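PDB 5UL3: OxsB protein from Bacillus megaterium, which catalyses the cobalamin-dependent radical SAM ring contraction of dAMP to an oxetane aldehyde, a step in the biosynthesis of oxetanocin A. Local coordinates for residues Glu55-Val63 with Val72-Asn82; Gly438-Tyr446 with Ile474-Asn485. All blocks are in the same frame, centred on the assembly; numbering follows the deposited sequence.

Contact 1 of 2, residues Glu55-Val63 with Val72-Asn82; sequences ETDNTTLYV and VFSPNRDLREN. With EDO (1,2-ethanediol), chain O.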
loop_
_atom_site.group_PDB
_atom_site.type_symbol
_atom_site.label_atom_id
_atom_site.label_comp_id
_atom_site.label_asym_id
_atom_site.label_seq_id
_atom_site.Cartn_x
_atom_site.Cartn_y
_atom_site.Cartn_z
ATOM N N GLU A 55 -15.164 -14.199 14.113
ATOM C CA GLU A 55 -13.838 -13.630 14.352
ATOM C C GLU A 55 -13.944 -12.556 15.425
ATOM O O GLU A 55 -15.020 -12.010 15.669
ATOM C CB GLU A 55 -13.226 -13.064 13.058
ATOM C CG GLU A 55 -14.156 -12.121 12.293
ATOM C CD GLU A 55 -14.237 -10.733 12.923
ATOM O OE1 GLU A 55 -13.205 -10.201 13.391
ATOM O OE2 GLU A 55 -15.338 -10.159 12.960
ATOM N N THR A 56 -12.794 -12.256 16.060
ATOM C CA THR A 56 -12.674 -11.309 17.177
ATOM C C THR A 56 -13.911 -11.266 18.079
ATOM O O THR A 56 -14.115 -12.180 18.885
ATOM C CB THR A 56 -12.313 -9.887 16.694
ATOM O OG1 THR A 56 -13.363 -9.304 15.907
ATOM C CG2 THR A 56 -11.011 -9.920 15.871
ATOM N N ASP A 57 -14.731 -10.225 17.971
ATOM C CA ASP A 57 -15.831 -10.010 18.907
ATOM C C ASP A 57 -17.104 -10.781 18.551
ATOM O O ASP A 57 -18.159 -10.478 19.115
ATOM C CB ASP A 57 -16.148 -8.523 19.043
ATOM C CG ASP A 57 -16.711 -7.902 17.767
ATOM O OD1 ASP A 57 -16.680 -8.530 16.688
ATOM O OD2 ASP A 57 -17.176 -6.750 17.858
ATOM N N ASN A 58 -17.022 -11.777 17.665
ATOM C CA ASN A 58 -18.197 -12.583 17.355
ATOM C C ASN A 58 -17.820 -14.040 17.140
ATOM O O ASN A 58 -18.635 -14.821 16.629
ATOM C CB ASN A 58 -18.942 -12.014 16.123
ATOM C CG ASN A 58 -18.053 -11.900 14.903
ATOM O OD1 ASN A 58 -17.771 -12.889 14.221
ATOM N ND2 ASN A 58 -17.623 -10.672 14.601
ATOM N N THR A 59 -16.607 -14.430 17.535
ATOM C CA THR A 59 -16.175 -15.803 17.369
ATOM C C THR A 59 -17.144 -16.746 18.082
ATOM O O THR A 59 -17.603 -16.470 19.194
ATOM C CB THR A 59 -14.757 -15.979 17.921
ATOM O OG1 THR A 59 -13.912 -14.943 17.379
ATOM C CG2 THR A 59 -14.197 -17.324 17.496
ATOM N N THR A 60 -17.461 -17.844 17.415
ATOM C CA THR A 60 -18.553 -18.735 17.794
ATOM C C THR A 60 -18.070 -20.173 17.733
ATOM O O THR A 60 -17.406 -20.560 16.774
ATOM C CB THR A 60 -19.762 -18.579 16.843
ATOM O OG1 THR A 60 -20.167 -17.216 16.804
ATOM C CG2 THR A 60 -20.941 -19.432 17.332
ATOM N N LEU A 61 -18.426 -20.973 18.744
ATOM C CA LEU A 61 -18.151 -22.403 18.752
ATOM C C LEU A 61 -19.455 -23.184 18.622
ATOM O O LEU A 61 -20.420 -22.907 19.343
ATOM C CB LEU A 61 -17.428 -22.803 20.044
ATOM C CG LEU A 61 -17.228 -24.296 20.263
ATOM C CD1 LEU A 61 -16.306 -24.885 19.211
ATOM C CD2 LEU A 61 -16.680 -24.541 21.665
ATOM N N TYR A 62 -19.486 -24.127 17.688
ATOM C CA TYR A 62 -20.561 -25.106 17.579
ATOM C C TYR A 62 -20.036 -26.442 18.080
ATOM O O TYR A 62 -18.992 -26.915 17.621
ATOM C CB TYR A 62 -21.055 -25.244 16.136
ATOM C CG TYR A 62 -21.478 -23.930 15.541
ATOM C CD1 TYR A 62 -20.545 -23.071 14.958
ATOM C CD2 TYR A 62 -22.810 -23.541 15.563
ATOM C CE1 TYR A 62 -20.952 -21.841 14.419
ATOM C CE2 TYR A 62 -23.215 -22.333 15.027
ATOM C CZ TYR A 62 -22.288 -21.492 14.458
ATOM O OH TYR A 62 -22.721 -20.293 13.943
ATOM N N VAL A 63 -20.744 -27.036 19.027
ATOM C CA VAL A 63 -20.450 -28.387 19.487
ATOM C C VAL A 63 -21.579 -29.267 18.974
ATOM O O VAL A 63 -22.726 -29.124 19.406
ATOM C CB VAL A 63 -20.328 -28.466 21.015
ATOM C CG1 VAL A 63 -19.797 -29.845 21.425
ATOM C CG2 VAL A 63 -19.415 -27.361 21.523
ATOM N N VAL A 72 -24.373 -24.097 20.744
ATOM C CA VAL A 72 -23.748 -22.918 20.154
ATOM C C VAL A 72 -23.326 -21.983 21.280
ATOM O O VAL A 72 -24.163 -21.570 22.094
ATOM C CB VAL A 72 -24.690 -22.195 19.173
ATOM C CG1 VAL A 72 -23.919 -21.113 18.393
ATOM C CG2 VAL A 72 -25.336 -23.192 18.212
ATOM N N PHE A 73 -22.038 -21.624 21.300
ATOM C CA PHE A 73 -21.448 -20.725 22.291
ATOM C C PHE A 73 -20.956 -19.458 21.608
ATOM O O PHE A 73 -20.175 -19.537 20.652
ATOM C CB PHE A 73 -20.257 -21.385 22.993
ATOM C CG PHE A 73 -20.615 -22.614 23.791
ATOM C CD1 PHE A 73 -20.596 -23.871 23.204
ATOM C CD2 PHE A 73 -20.942 -22.511 25.138
ATOM C CE1 PHE A 73 -20.921 -25.011 23.949
ATOM C CE2 PHE A 73 -21.269 -23.640 25.882
ATOM C CZ PHE A 73 -21.256 -24.884 25.286
ATOM N N SER A 74 -21.369 -18.302 22.119
ATOM C CA SER A 74 -20.978 -17.007 21.556
ATOM C C SER A 74 -20.587 -16.082 22.698
ATOM O O SER A 74 -21.364 -15.213 23.106
ATOM C CB SER A 74 -22.105 -16.419 20.705
ATOM O OG SER A 74 -21.722 -15.183 20.135
ATOM N N PRO A 75 -19.368 -16.228 23.222
ATOM C CA PRO A 75 -19.006 -15.514 24.457
ATOM C C PRO A 75 -18.873 -14.018 24.291
ATOM O O PRO A 75 -18.959 -13.296 25.293
ATOM C CB PRO A 75 -17.668 -16.144 24.854
ATOM C CG PRO A 75 -17.140 -16.774 23.635
ATOM C CD PRO A 75 -18.313 -17.130 22.754
ATOM N N ASN A 76 -18.662 -13.525 23.072
ATOM C CA ASN A 76 -18.384 -12.113 22.828
ATOM C C ASN A 76 -19.544 -11.358 22.211
ATOM O O ASN A 76 -19.450 -10.136 22.059
ATOM C CB ASN A 76 -17.150 -11.970 21.919
ATOM C CG ASN A 76 -15.925 -12.611 22.519
ATOM O OD1 ASN A 76 -15.863 -12.806 23.729
ATOM N ND2 ASN A 76 -14.940 -12.945 21.680
ATOM N N ARG A 77 -20.631 -12.033 21.847
ATOM C CA ARG A 77 -21.710 -11.321 21.192
ATOM C C ARG A 77 -23.021 -12.076 21.372
ATOM O O ARG A 77 -23.040 -13.308 21.382
ATOM C CB ARG A 77 -21.423 -11.114 19.696
ATOM C CG ARG A 77 -22.389 -10.129 19.046
ATOM C CD ARG A 77 -21.964 -9.685 17.657
ATOM N NE ARG A 77 -22.234 -10.705 16.650
ATOM C CZ ARG A 77 -22.142 -10.491 15.338
ATOM N NH1 ARG A 77 -22.405 -11.466 14.481
ATOM N NH2 ARG A 77 -21.780 -9.302 14.883
ATOM N N ASP A 78 -24.096 -11.309 21.531
ATOM C CA ASP A 78 -25.457 -11.837 21.540
ATOM C C ASP A 78 -25.648 -12.802 20.383
ATOM O O ASP A 78 -25.473 -12.433 19.218
ATOM C CB ASP A 78 -26.453 -10.672 21.446
ATOM C CG ASP A 78 -27.924 -11.115 21.582
ATOM O OD1 ASP A 78 -28.197 -12.316 21.773
ATOM O OD2 ASP A 78 -28.806 -10.237 21.482
ATOM N N LEU A 79 -25.992 -14.045 20.719
ATOM C CA LEU A 79 -26.215 -15.069 19.705
ATOM C C LEU A 79 -27.300 -14.670 18.706
ATOM O O LEU A 79 -27.302 -15.146 17.564
ATOM C CB LEU A 79 -26.582 -16.376 20.397
ATOM C CG LEU A 79 -26.481 -17.689 19.659
ATOM C CD1 LEU A 79 -25.093 -17.815 19.085
ATOM C CD2 LEU A 79 -26.750 -18.804 20.673
ATOM N N ARG A 80 -28.230 -13.804 19.102
ATOM C CA ARG A 80 -29.284 -13.410 18.173
ATOM C C ARG A 80 -28.739 -12.682 16.947
ATOM O O ARG A 80 -29.435 -12.597 15.933
ATOM C CB ARG A 80 -30.323 -12.554 18.904
ATOM C CG ARG A 80 -30.943 -13.302 20.102
ATOM C CD ARG A 80 -31.974 -12.451 20.846
ATOM N NE ARG A 80 -31.406 -11.168 21.262
ATOM C CZ ARG A 80 -32.119 -10.139 21.706
ATOM N NH1 ARG A 80 -33.444 -10.232 21.800
ATOM N NH2 ARG A 80 -31.511 -9.011 22.053
ATOM N N GLU A 81 -27.502 -12.189 16.996
ATOM C CA GLU A 81 -26.903 -11.524 15.844
ATOM C C GLU A 81 -26.106 -12.470 14.947
ATOM O O GLU A 81 -25.537 -12.019 13.950
ATOM C CB GLU A 81 -26.002 -10.371 16.316
ATOM C CG GLU A 81 -26.757 -9.287 17.059
ATOM C CD GLU A 81 -25.843 -8.267 17.711
ATOM O OE1 GLU A 81 -24.763 -7.981 17.147
ATOM O OE2 GLU A 81 -26.205 -7.754 18.792
ATOM N N ASN A 82 -26.057 -13.751 15.272
ATOM C CA ASN A 82 -25.278 -14.732 14.502
ATOM C C ASN A 82 -25.827 -14.857 13.079
ATOM O O ASN A 82 -27.012 -15.191 12.900
ATOM C CB ASN A 82 -25.335 -16.064 15.264
ATOM C CG ASN A 82 -24.572 -17.181 14.591
ATOM O OD1 ASN A 82 -24.696 -17.414 13.393
ATOM N ND2 ASN A 82 -23.794 -17.907 15.379
HETATM C C1 EDO O . -20.590 -13.915 27.985
HETATM O O1 EDO O . -19.476 -14.769 27.689
HETATM C C2 EDO O . -20.012 -12.560 28.378
HETATM O O2 EDO O . -21.061 -11.610 28.592
HETATM O O HOH W 1 -19.467 -7.902 15.834
HETATM O O HOH W 2 -18.989 -14.576 20.336
HETATM O O HOH W 3 -22.448 -15.878 17.464
#
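Y62 and V72 face each other as a non-hydrogen-bonded antiparallel pair, next to the hydrogen-bonded pair L61 and F73, whose backbones exchange two bonds: L61 N to F73 O at 3.0 Å and F73 N to L61 O at 2.8 Å. From its CB, the Y62 side chain runs alongside V72. CG stands beside the backbone N (chi1 -55°), which lays the CD2 and CE2 side of the ring against both valine methyls; CE2 comes to 3.6 Å from V72 CG1. At the far end OH accepts from N82 ND2 at 3.0 Å, in the amide plane of N82 and nearly straight (164°), and it also bonds to Q151. Tyrosine suits the place: ring carbons pack on methyls while the hydroxyl meets polar partners. N82 also caps helix 83-88, its OD1 accepting from L85 N. R77 spreads one guanidinium face over N58 CB, and N76 ND2 donates to T56 O at 3.0 Å while its OD1 accepts from K18. The strands form the central pair of a four-stranded antiparallel sheet, between 49-53 and 102-106; helix 7-21 covers the face bearing L61 and F73, and L84 of helix 83-88 touches Y62.

Contact 2 of 2, residues Gly438-Tyr446 with Ile474-Asn485; sequences GSNQQLKRY and IMFDQLMKGLDN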
loop_
_atom_site.group_PDB
_atom_site.type_symbol
_atom_site.label_atom_id
_atom_site.label_comp_id
_atom_site.label_asym_id
_atom_site.label_seq_id
_atom_site.Cartn_x
_atom_site.Cartn_y
_atom_site.Cartn_z
ATOM N N GLY A 438 5.950 20.522 -9.559
ATOM C CA GLY A 438 6.020 21.918 -9.182
ATOM C C GLY A 438 5.756 22.877 -10.321
ATOM O O GLY A 438 6.024 24.076 -10.173
ATOM N N SER A 439 5.254 22.398 -11.456
ATOM C CA SER A 439 4.995 23.216 -12.635
ATOM C C SER A 439 3.494 23.272 -12.866
ATOM O O SER A 439 2.841 22.228 -12.958
ATOM C CB SER A 439 5.707 22.629 -13.856
ATOM O OG SER A 439 5.019 22.962 -15.055
ATOM N N ASN A 440 2.934 24.481 -12.963
ATOM C CA ASN A 440 1.475 24.562 -13.035
ATOM C C ASN A 440 0.932 23.873 -14.287
ATOM O O ASN A 440 -0.106 23.198 -14.228
ATOM C CB ASN A 440 1.026 26.020 -12.946
ATOM C CG ASN A 440 1.154 26.560 -11.535
ATOM O OD1 ASN A 440 1.024 25.807 -10.570
ATOM N ND2 ASN A 440 1.427 27.856 -11.406
ATOM N N GLN A 441 1.622 24.012 -15.421
ATOM C CA GLN A 441 1.216 23.295 -16.630
ATOM C C GLN A 441 1.262 21.785 -16.415
ATOM O O GLN A 441 0.325 21.066 -16.775
ATOM C CB GLN A 441 2.121 23.672 -17.804
ATOM C CG GLN A 441 1.931 25.077 -18.316
ATOM C CD GLN A 441 2.917 25.420 -19.422
ATOM O OE1 GLN A 441 3.765 24.606 -19.797
ATOM N NE2 GLN A 441 2.810 26.638 -19.947
ATOM N N GLN A 442 2.355 21.285 -15.832
ATOM C CA GLN A 442 2.476 19.842 -15.627
ATOM C C GLN A 442 1.451 19.340 -14.625
ATOM O O GLN A 442 0.857 18.273 -14.826
ATOM C CB GLN A 442 3.897 19.485 -15.177
ATOM C CG GLN A 442 4.198 17.979 -15.156
ATOM C CD GLN A 442 5.608 17.704 -14.666
ATOM O OE1 GLN A 442 6.044 18.300 -13.690
ATOM N NE2 GLN A 442 6.334 16.842 -15.363
ATOM N N LEU A 443 1.195 20.109 -13.561
ATOM C CA LEU A 443 0.140 19.733 -12.623
ATOM C C LEU A 443 -1.197 19.568 -13.335
ATOM O O LEU A 443 -1.987 18.673 -13.007
ATOM C CB LEU A 443 0.027 20.776 -11.510
ATOM C CG LEU A 443 1.132 20.660 -10.451
ATOM C CD1 LEU A 443 1.165 21.917 -9.599
ATOM C CD2 LEU A 443 0.900 19.415 -9.567
ATOM N N LYS A 444 -1.471 20.422 -14.323
ATOM C CA LYS A 444 -2.721 20.289 -15.053
ATOM C C LYS A 444 -2.713 19.050 -15.952
ATOM O O LYS A 444 -3.737 18.360 -16.063
ATOM C CB LYS A 444 -2.982 21.573 -15.857
ATOM C CG LYS A 444 -4.373 21.652 -16.442
ATOM C CD LYS A 444 -4.560 22.990 -17.147
ATOM C CE LYS A 444 -5.411 22.852 -18.399
ATOM N NZ LYS A 444 -5.233 24.033 -19.292
ATOM N N ARG A 445 -1.586 18.765 -16.622
ATOM C CA ARG A 445 -1.482 17.532 -17.401
ATOM C C ARG A 445 -1.649 16.312 -16.504
ATOM O O ARG A 445 -2.162 15.279 -16.947
ATOM C CB ARG A 445 -0.128 17.425 -18.100
ATOM C CG ARG A 445 0.107 18.380 -19.267
ATOM C CD ARG A 445 1.217 17.832 -20.149
ATOM N NE ARG A 445 2.533 17.750 -19.495
ATOM C CZ ARG A 445 3.308 18.796 -19.221
ATOM N NH1 ARG A 445 2.916 20.037 -19.522
ATOM N NH2 ARG A 445 4.485 18.604 -18.648
ATOM N N TYR A 446 -1.219 16.422 -15.250
ATOM C CA TYR A 446 -1.370 15.361 -14.255
ATOM C C TYR A 446 -2.768 15.317 -13.644
ATOM O O TYR A 446 -3.064 14.398 -12.869
ATOM C CB TYR A 446 -0.315 15.546 -13.152
ATOM C CG TYR A 446 1.108 15.214 -13.560
ATOM C CD1 TYR A 446 1.409 14.717 -14.828
ATOM C CD2 TYR A 446 2.155 15.370 -12.657
ATOM C CE1 TYR A 446 2.710 14.405 -15.183
ATOM C CE2 TYR A 446 3.457 15.082 -13.005
ATOM C CZ TYR A 446 3.735 14.582 -14.258
ATOM O OH TYR A 446 5.033 14.272 -14.576
ATOM N N ILE A 474 7.037 13.488 -10.045
ATOM C CA ILE A 474 7.280 12.874 -11.339
ATOM C C ILE A 474 7.854 13.957 -12.242
ATOM O O ILE A 474 7.097 14.716 -12.847
ATOM C CB ILE A 474 5.991 12.283 -11.930
ATOM C CG1 ILE A 474 5.291 11.378 -10.902
ATOM C CG2 ILE A 474 6.303 11.487 -13.166
ATOM C CD1 ILE A 474 3.819 11.104 -11.268
ATOM N N MET A 475 9.182 14.034 -12.305
ATOM C CA MET A 475 9.869 15.129 -12.994
ATOM C C MET A 475 9.550 15.137 -14.487
ATOM O O MET A 475 9.187 16.176 -15.049
ATOM C CB MET A 475 11.378 14.998 -12.761
ATOM C CG MET A 475 12.259 15.960 -13.608
ATOM S SD MET A 475 12.004 17.673 -13.111
ATOM C CE MET A 475 12.807 17.674 -11.499
ATOM N N PHE A 476 9.672 13.987 -15.136
ATOM C CA PHE A 476 9.541 13.853 -16.582
ATOM C C PHE A 476 8.200 13.225 -16.950
ATOM O O PHE A 476 7.763 12.260 -16.319
ATOM C CB PHE A 476 10.674 12.984 -17.133
ATOM C CG PHE A 476 12.057 13.506 -16.828
ATOM C CD1 PHE A 476 12.589 14.567 -17.557
ATOM C CD2 PHE A 476 12.839 12.915 -15.846
ATOM C CE1 PHE A 476 13.863 15.040 -17.301
ATOM C CE2 PHE A 476 14.124 13.390 -15.578
ATOM C CZ PHE A 476 14.638 14.450 -16.312
ATOM N N ASP A 477 7.538 13.766 -17.977
ATOM C CA ASP A 477 6.387 13.065 -18.533
ATOM C C ASP A 477 6.393 13.229 -20.046
ATOM O O ASP A 477 6.901 14.221 -20.577
ATOM C CB ASP A 477 5.045 13.526 -17.936
ATOM C CG ASP A 477 4.628 14.923 -18.382
ATOM O OD1 ASP A 477 5.329 15.891 -18.035
ATOM O OD2 ASP A 477 3.552 15.050 -19.025
ATOM N N GLN A 478 5.818 12.235 -20.724
ATOM C CA GLN A 478 6.053 12.046 -22.150
ATOM C C GLN A 478 5.418 13.137 -23.001
ATOM O O GLN A 478 5.888 13.383 -24.117
ATOM C CB GLN A 478 5.540 10.666 -22.581
ATOM C CG GLN A 478 6.395 9.487 -22.086
ATOM C CD GLN A 478 6.026 8.997 -20.686
ATOM O OE1 GLN A 478 5.244 9.625 -19.968
ATOM N NE2 GLN A 478 6.582 7.853 -20.309
ATOM N N LEU A 479 4.385 13.811 -22.507
ATOM C CA LEU A 479 3.739 14.849 -23.301
ATOM C C LEU A 479 4.345 16.228 -23.082
ATOM O O LEU A 479 3.858 17.197 -23.674
ATOM C CB LEU A 479 2.234 14.884 -23.001
ATOM C CG LEU A 479 1.528 13.565 -23.326
ATOM C CD1 LEU A 479 0.028 13.623 -23.053
ATOM C CD2 LEU A 479 1.800 13.178 -24.778
ATOM N N MET A 480 5.398 16.340 -22.273
ATOM C CA MET A 480 6.022 17.630 -22.011
ATOM C C MET A 480 6.759 18.124 -23.252
ATOM O O MET A 480 7.549 17.389 -23.852
ATOM C CB MET A 480 7.013 17.528 -20.849
ATOM C CG MET A 480 7.611 18.881 -20.417
ATOM S SD MET A 480 8.972 18.660 -19.244
ATOM C CE MET A 480 8.096 17.911 -17.845
ATOM N N LYS A 481 6.521 19.378 -23.608
ATOM C CA LYS A 481 7.154 20.014 -24.757
ATOM C C LYS A 481 8.067 21.122 -24.260
ATOM O O LYS A 481 7.617 22.031 -23.552
ATOM C CB LYS A 481 6.102 20.564 -25.721
ATOM C CG LYS A 481 5.351 19.477 -26.469
ATOM C CD LYS A 481 4.443 20.041 -27.554
ATOM C CE LYS A 481 3.843 18.912 -28.376
ATOM N NZ LYS A 481 2.909 19.423 -29.415
ATOM N N GLY A 482 9.335 21.050 -24.642
ATOM C CA GLY A 482 10.314 22.040 -24.242
ATOM C C GLY A 482 10.789 21.821 -22.820
ATOM O O GLY A 482 10.366 20.900 -22.124
ATOM N N LEU A 483 11.668 22.717 -22.375
ATOM C CA LEU A 483 12.327 22.603 -21.080
ATOM C C LEU A 483 11.681 23.446 -19.983
ATOM O O LEU A 483 12.102 23.344 -18.823
ATOM C CB LEU A 483 13.808 22.989 -21.215
ATOM C CG LEU A 483 14.661 22.117 -22.141
ATOM C CD1 LEU A 483 16.047 22.730 -22.371
ATOM C CD2 LEU A 483 14.800 20.700 -21.590
ATOM N N ASP A 484 10.667 24.260 -20.308
ATOM C CA ASP A 484 10.106 25.199 -19.332
ATOM C C ASP A 484 9.613 24.485 -18.074
ATOM O O ASP A 484 9.844 24.953 -16.955
ATOM C CB ASP A 484 8.950 25.994 -19.947
ATOM C CG ASP A 484 9.419 27.105 -20.864
ATOM O OD1 ASP A 484 10.645 27.315 -20.973
ATOM O OD2 ASP A 484 8.548 27.768 -21.470
ATOM N N ASN A 485 8.878 23.381 -18.241
ATOM C CA ASN A 485 8.341 22.684 -17.068
ATOM C C ASN A 485 9.453 22.108 -16.194
ATOM O O ASN A 485 9.299 22.052 -14.965
ATOM C CB ASN A 485 7.399 21.552 -17.481
ATOM C CG ASN A 485 6.104 22.046 -18.119
ATOM O OD1 ASN A 485 5.322 21.248 -18.601
ATOM N ND2 ASN A 485 5.891 23.357 -18.145
HETATM O O HOH W 4 5.846 23.586 -21.585
#
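Within the radical SAM core, the short helix 440-445, after strand 432-436, meets the loop leaving strand 470-473 and the start of helix 484-493, with R445 as the hub. Its chain bends at chi3 (-64°) and brings the guanidinium nearly coplanar with two acceptors. Side-on, NE gives to D477 OD2 and NH2 to D477 OD1, both at 2.9 Å and nearly straight, each on a syn lone pair of this salt bridge. End-on, NH1 and NH2 both grip N485 OD1 at 2.8 Å, each bond bent as two donors converge on one oxygen. Arginine fits because its flat group serves both partners in one plane, with Q442 CA and M480 CA over opposite faces. An amide suits N485, whose ND2 also donates to Q441 OE1 at 3.0 Å. Q442 NE2 is shared between M475 O at 2.9 Å and D477 OD1 at 3.0 Å, the latter met from above the carboxylate plane, while S437 and N489 hold its OE1. Y552 also bonds D477 OD2. Y446 OH donates to I474 O at 2.7 Å, its ring edge against D477 CB. Strands 432-436 and 470-473 are parallel neighbours in the partial TIM barrel; the contact joins what follows their C-terminal ends.

Overall arrangement
Contacts 1 and 2 sit on opposite sides of the chain's centre, with their own centres 57 Å apart and nearest atoms about 37 Å apart, and they do not touch. Contact 1 lies in a small antiparallel sheet near the N-terminus, away from the annotated sites. Contact 2 borders the catalytic machinery: the side chain of I474 comes within about 3 Å of that of E436, which binds S-adenosylmethionine, and about 8 Å from the iron-sulfur cluster, while Y446 is about 6 Å from the cluster ligand C318, side chain to side chain. One contact is built on a hairpin's backbone bonds, the other mainly on polar side chains gathered round one arginine.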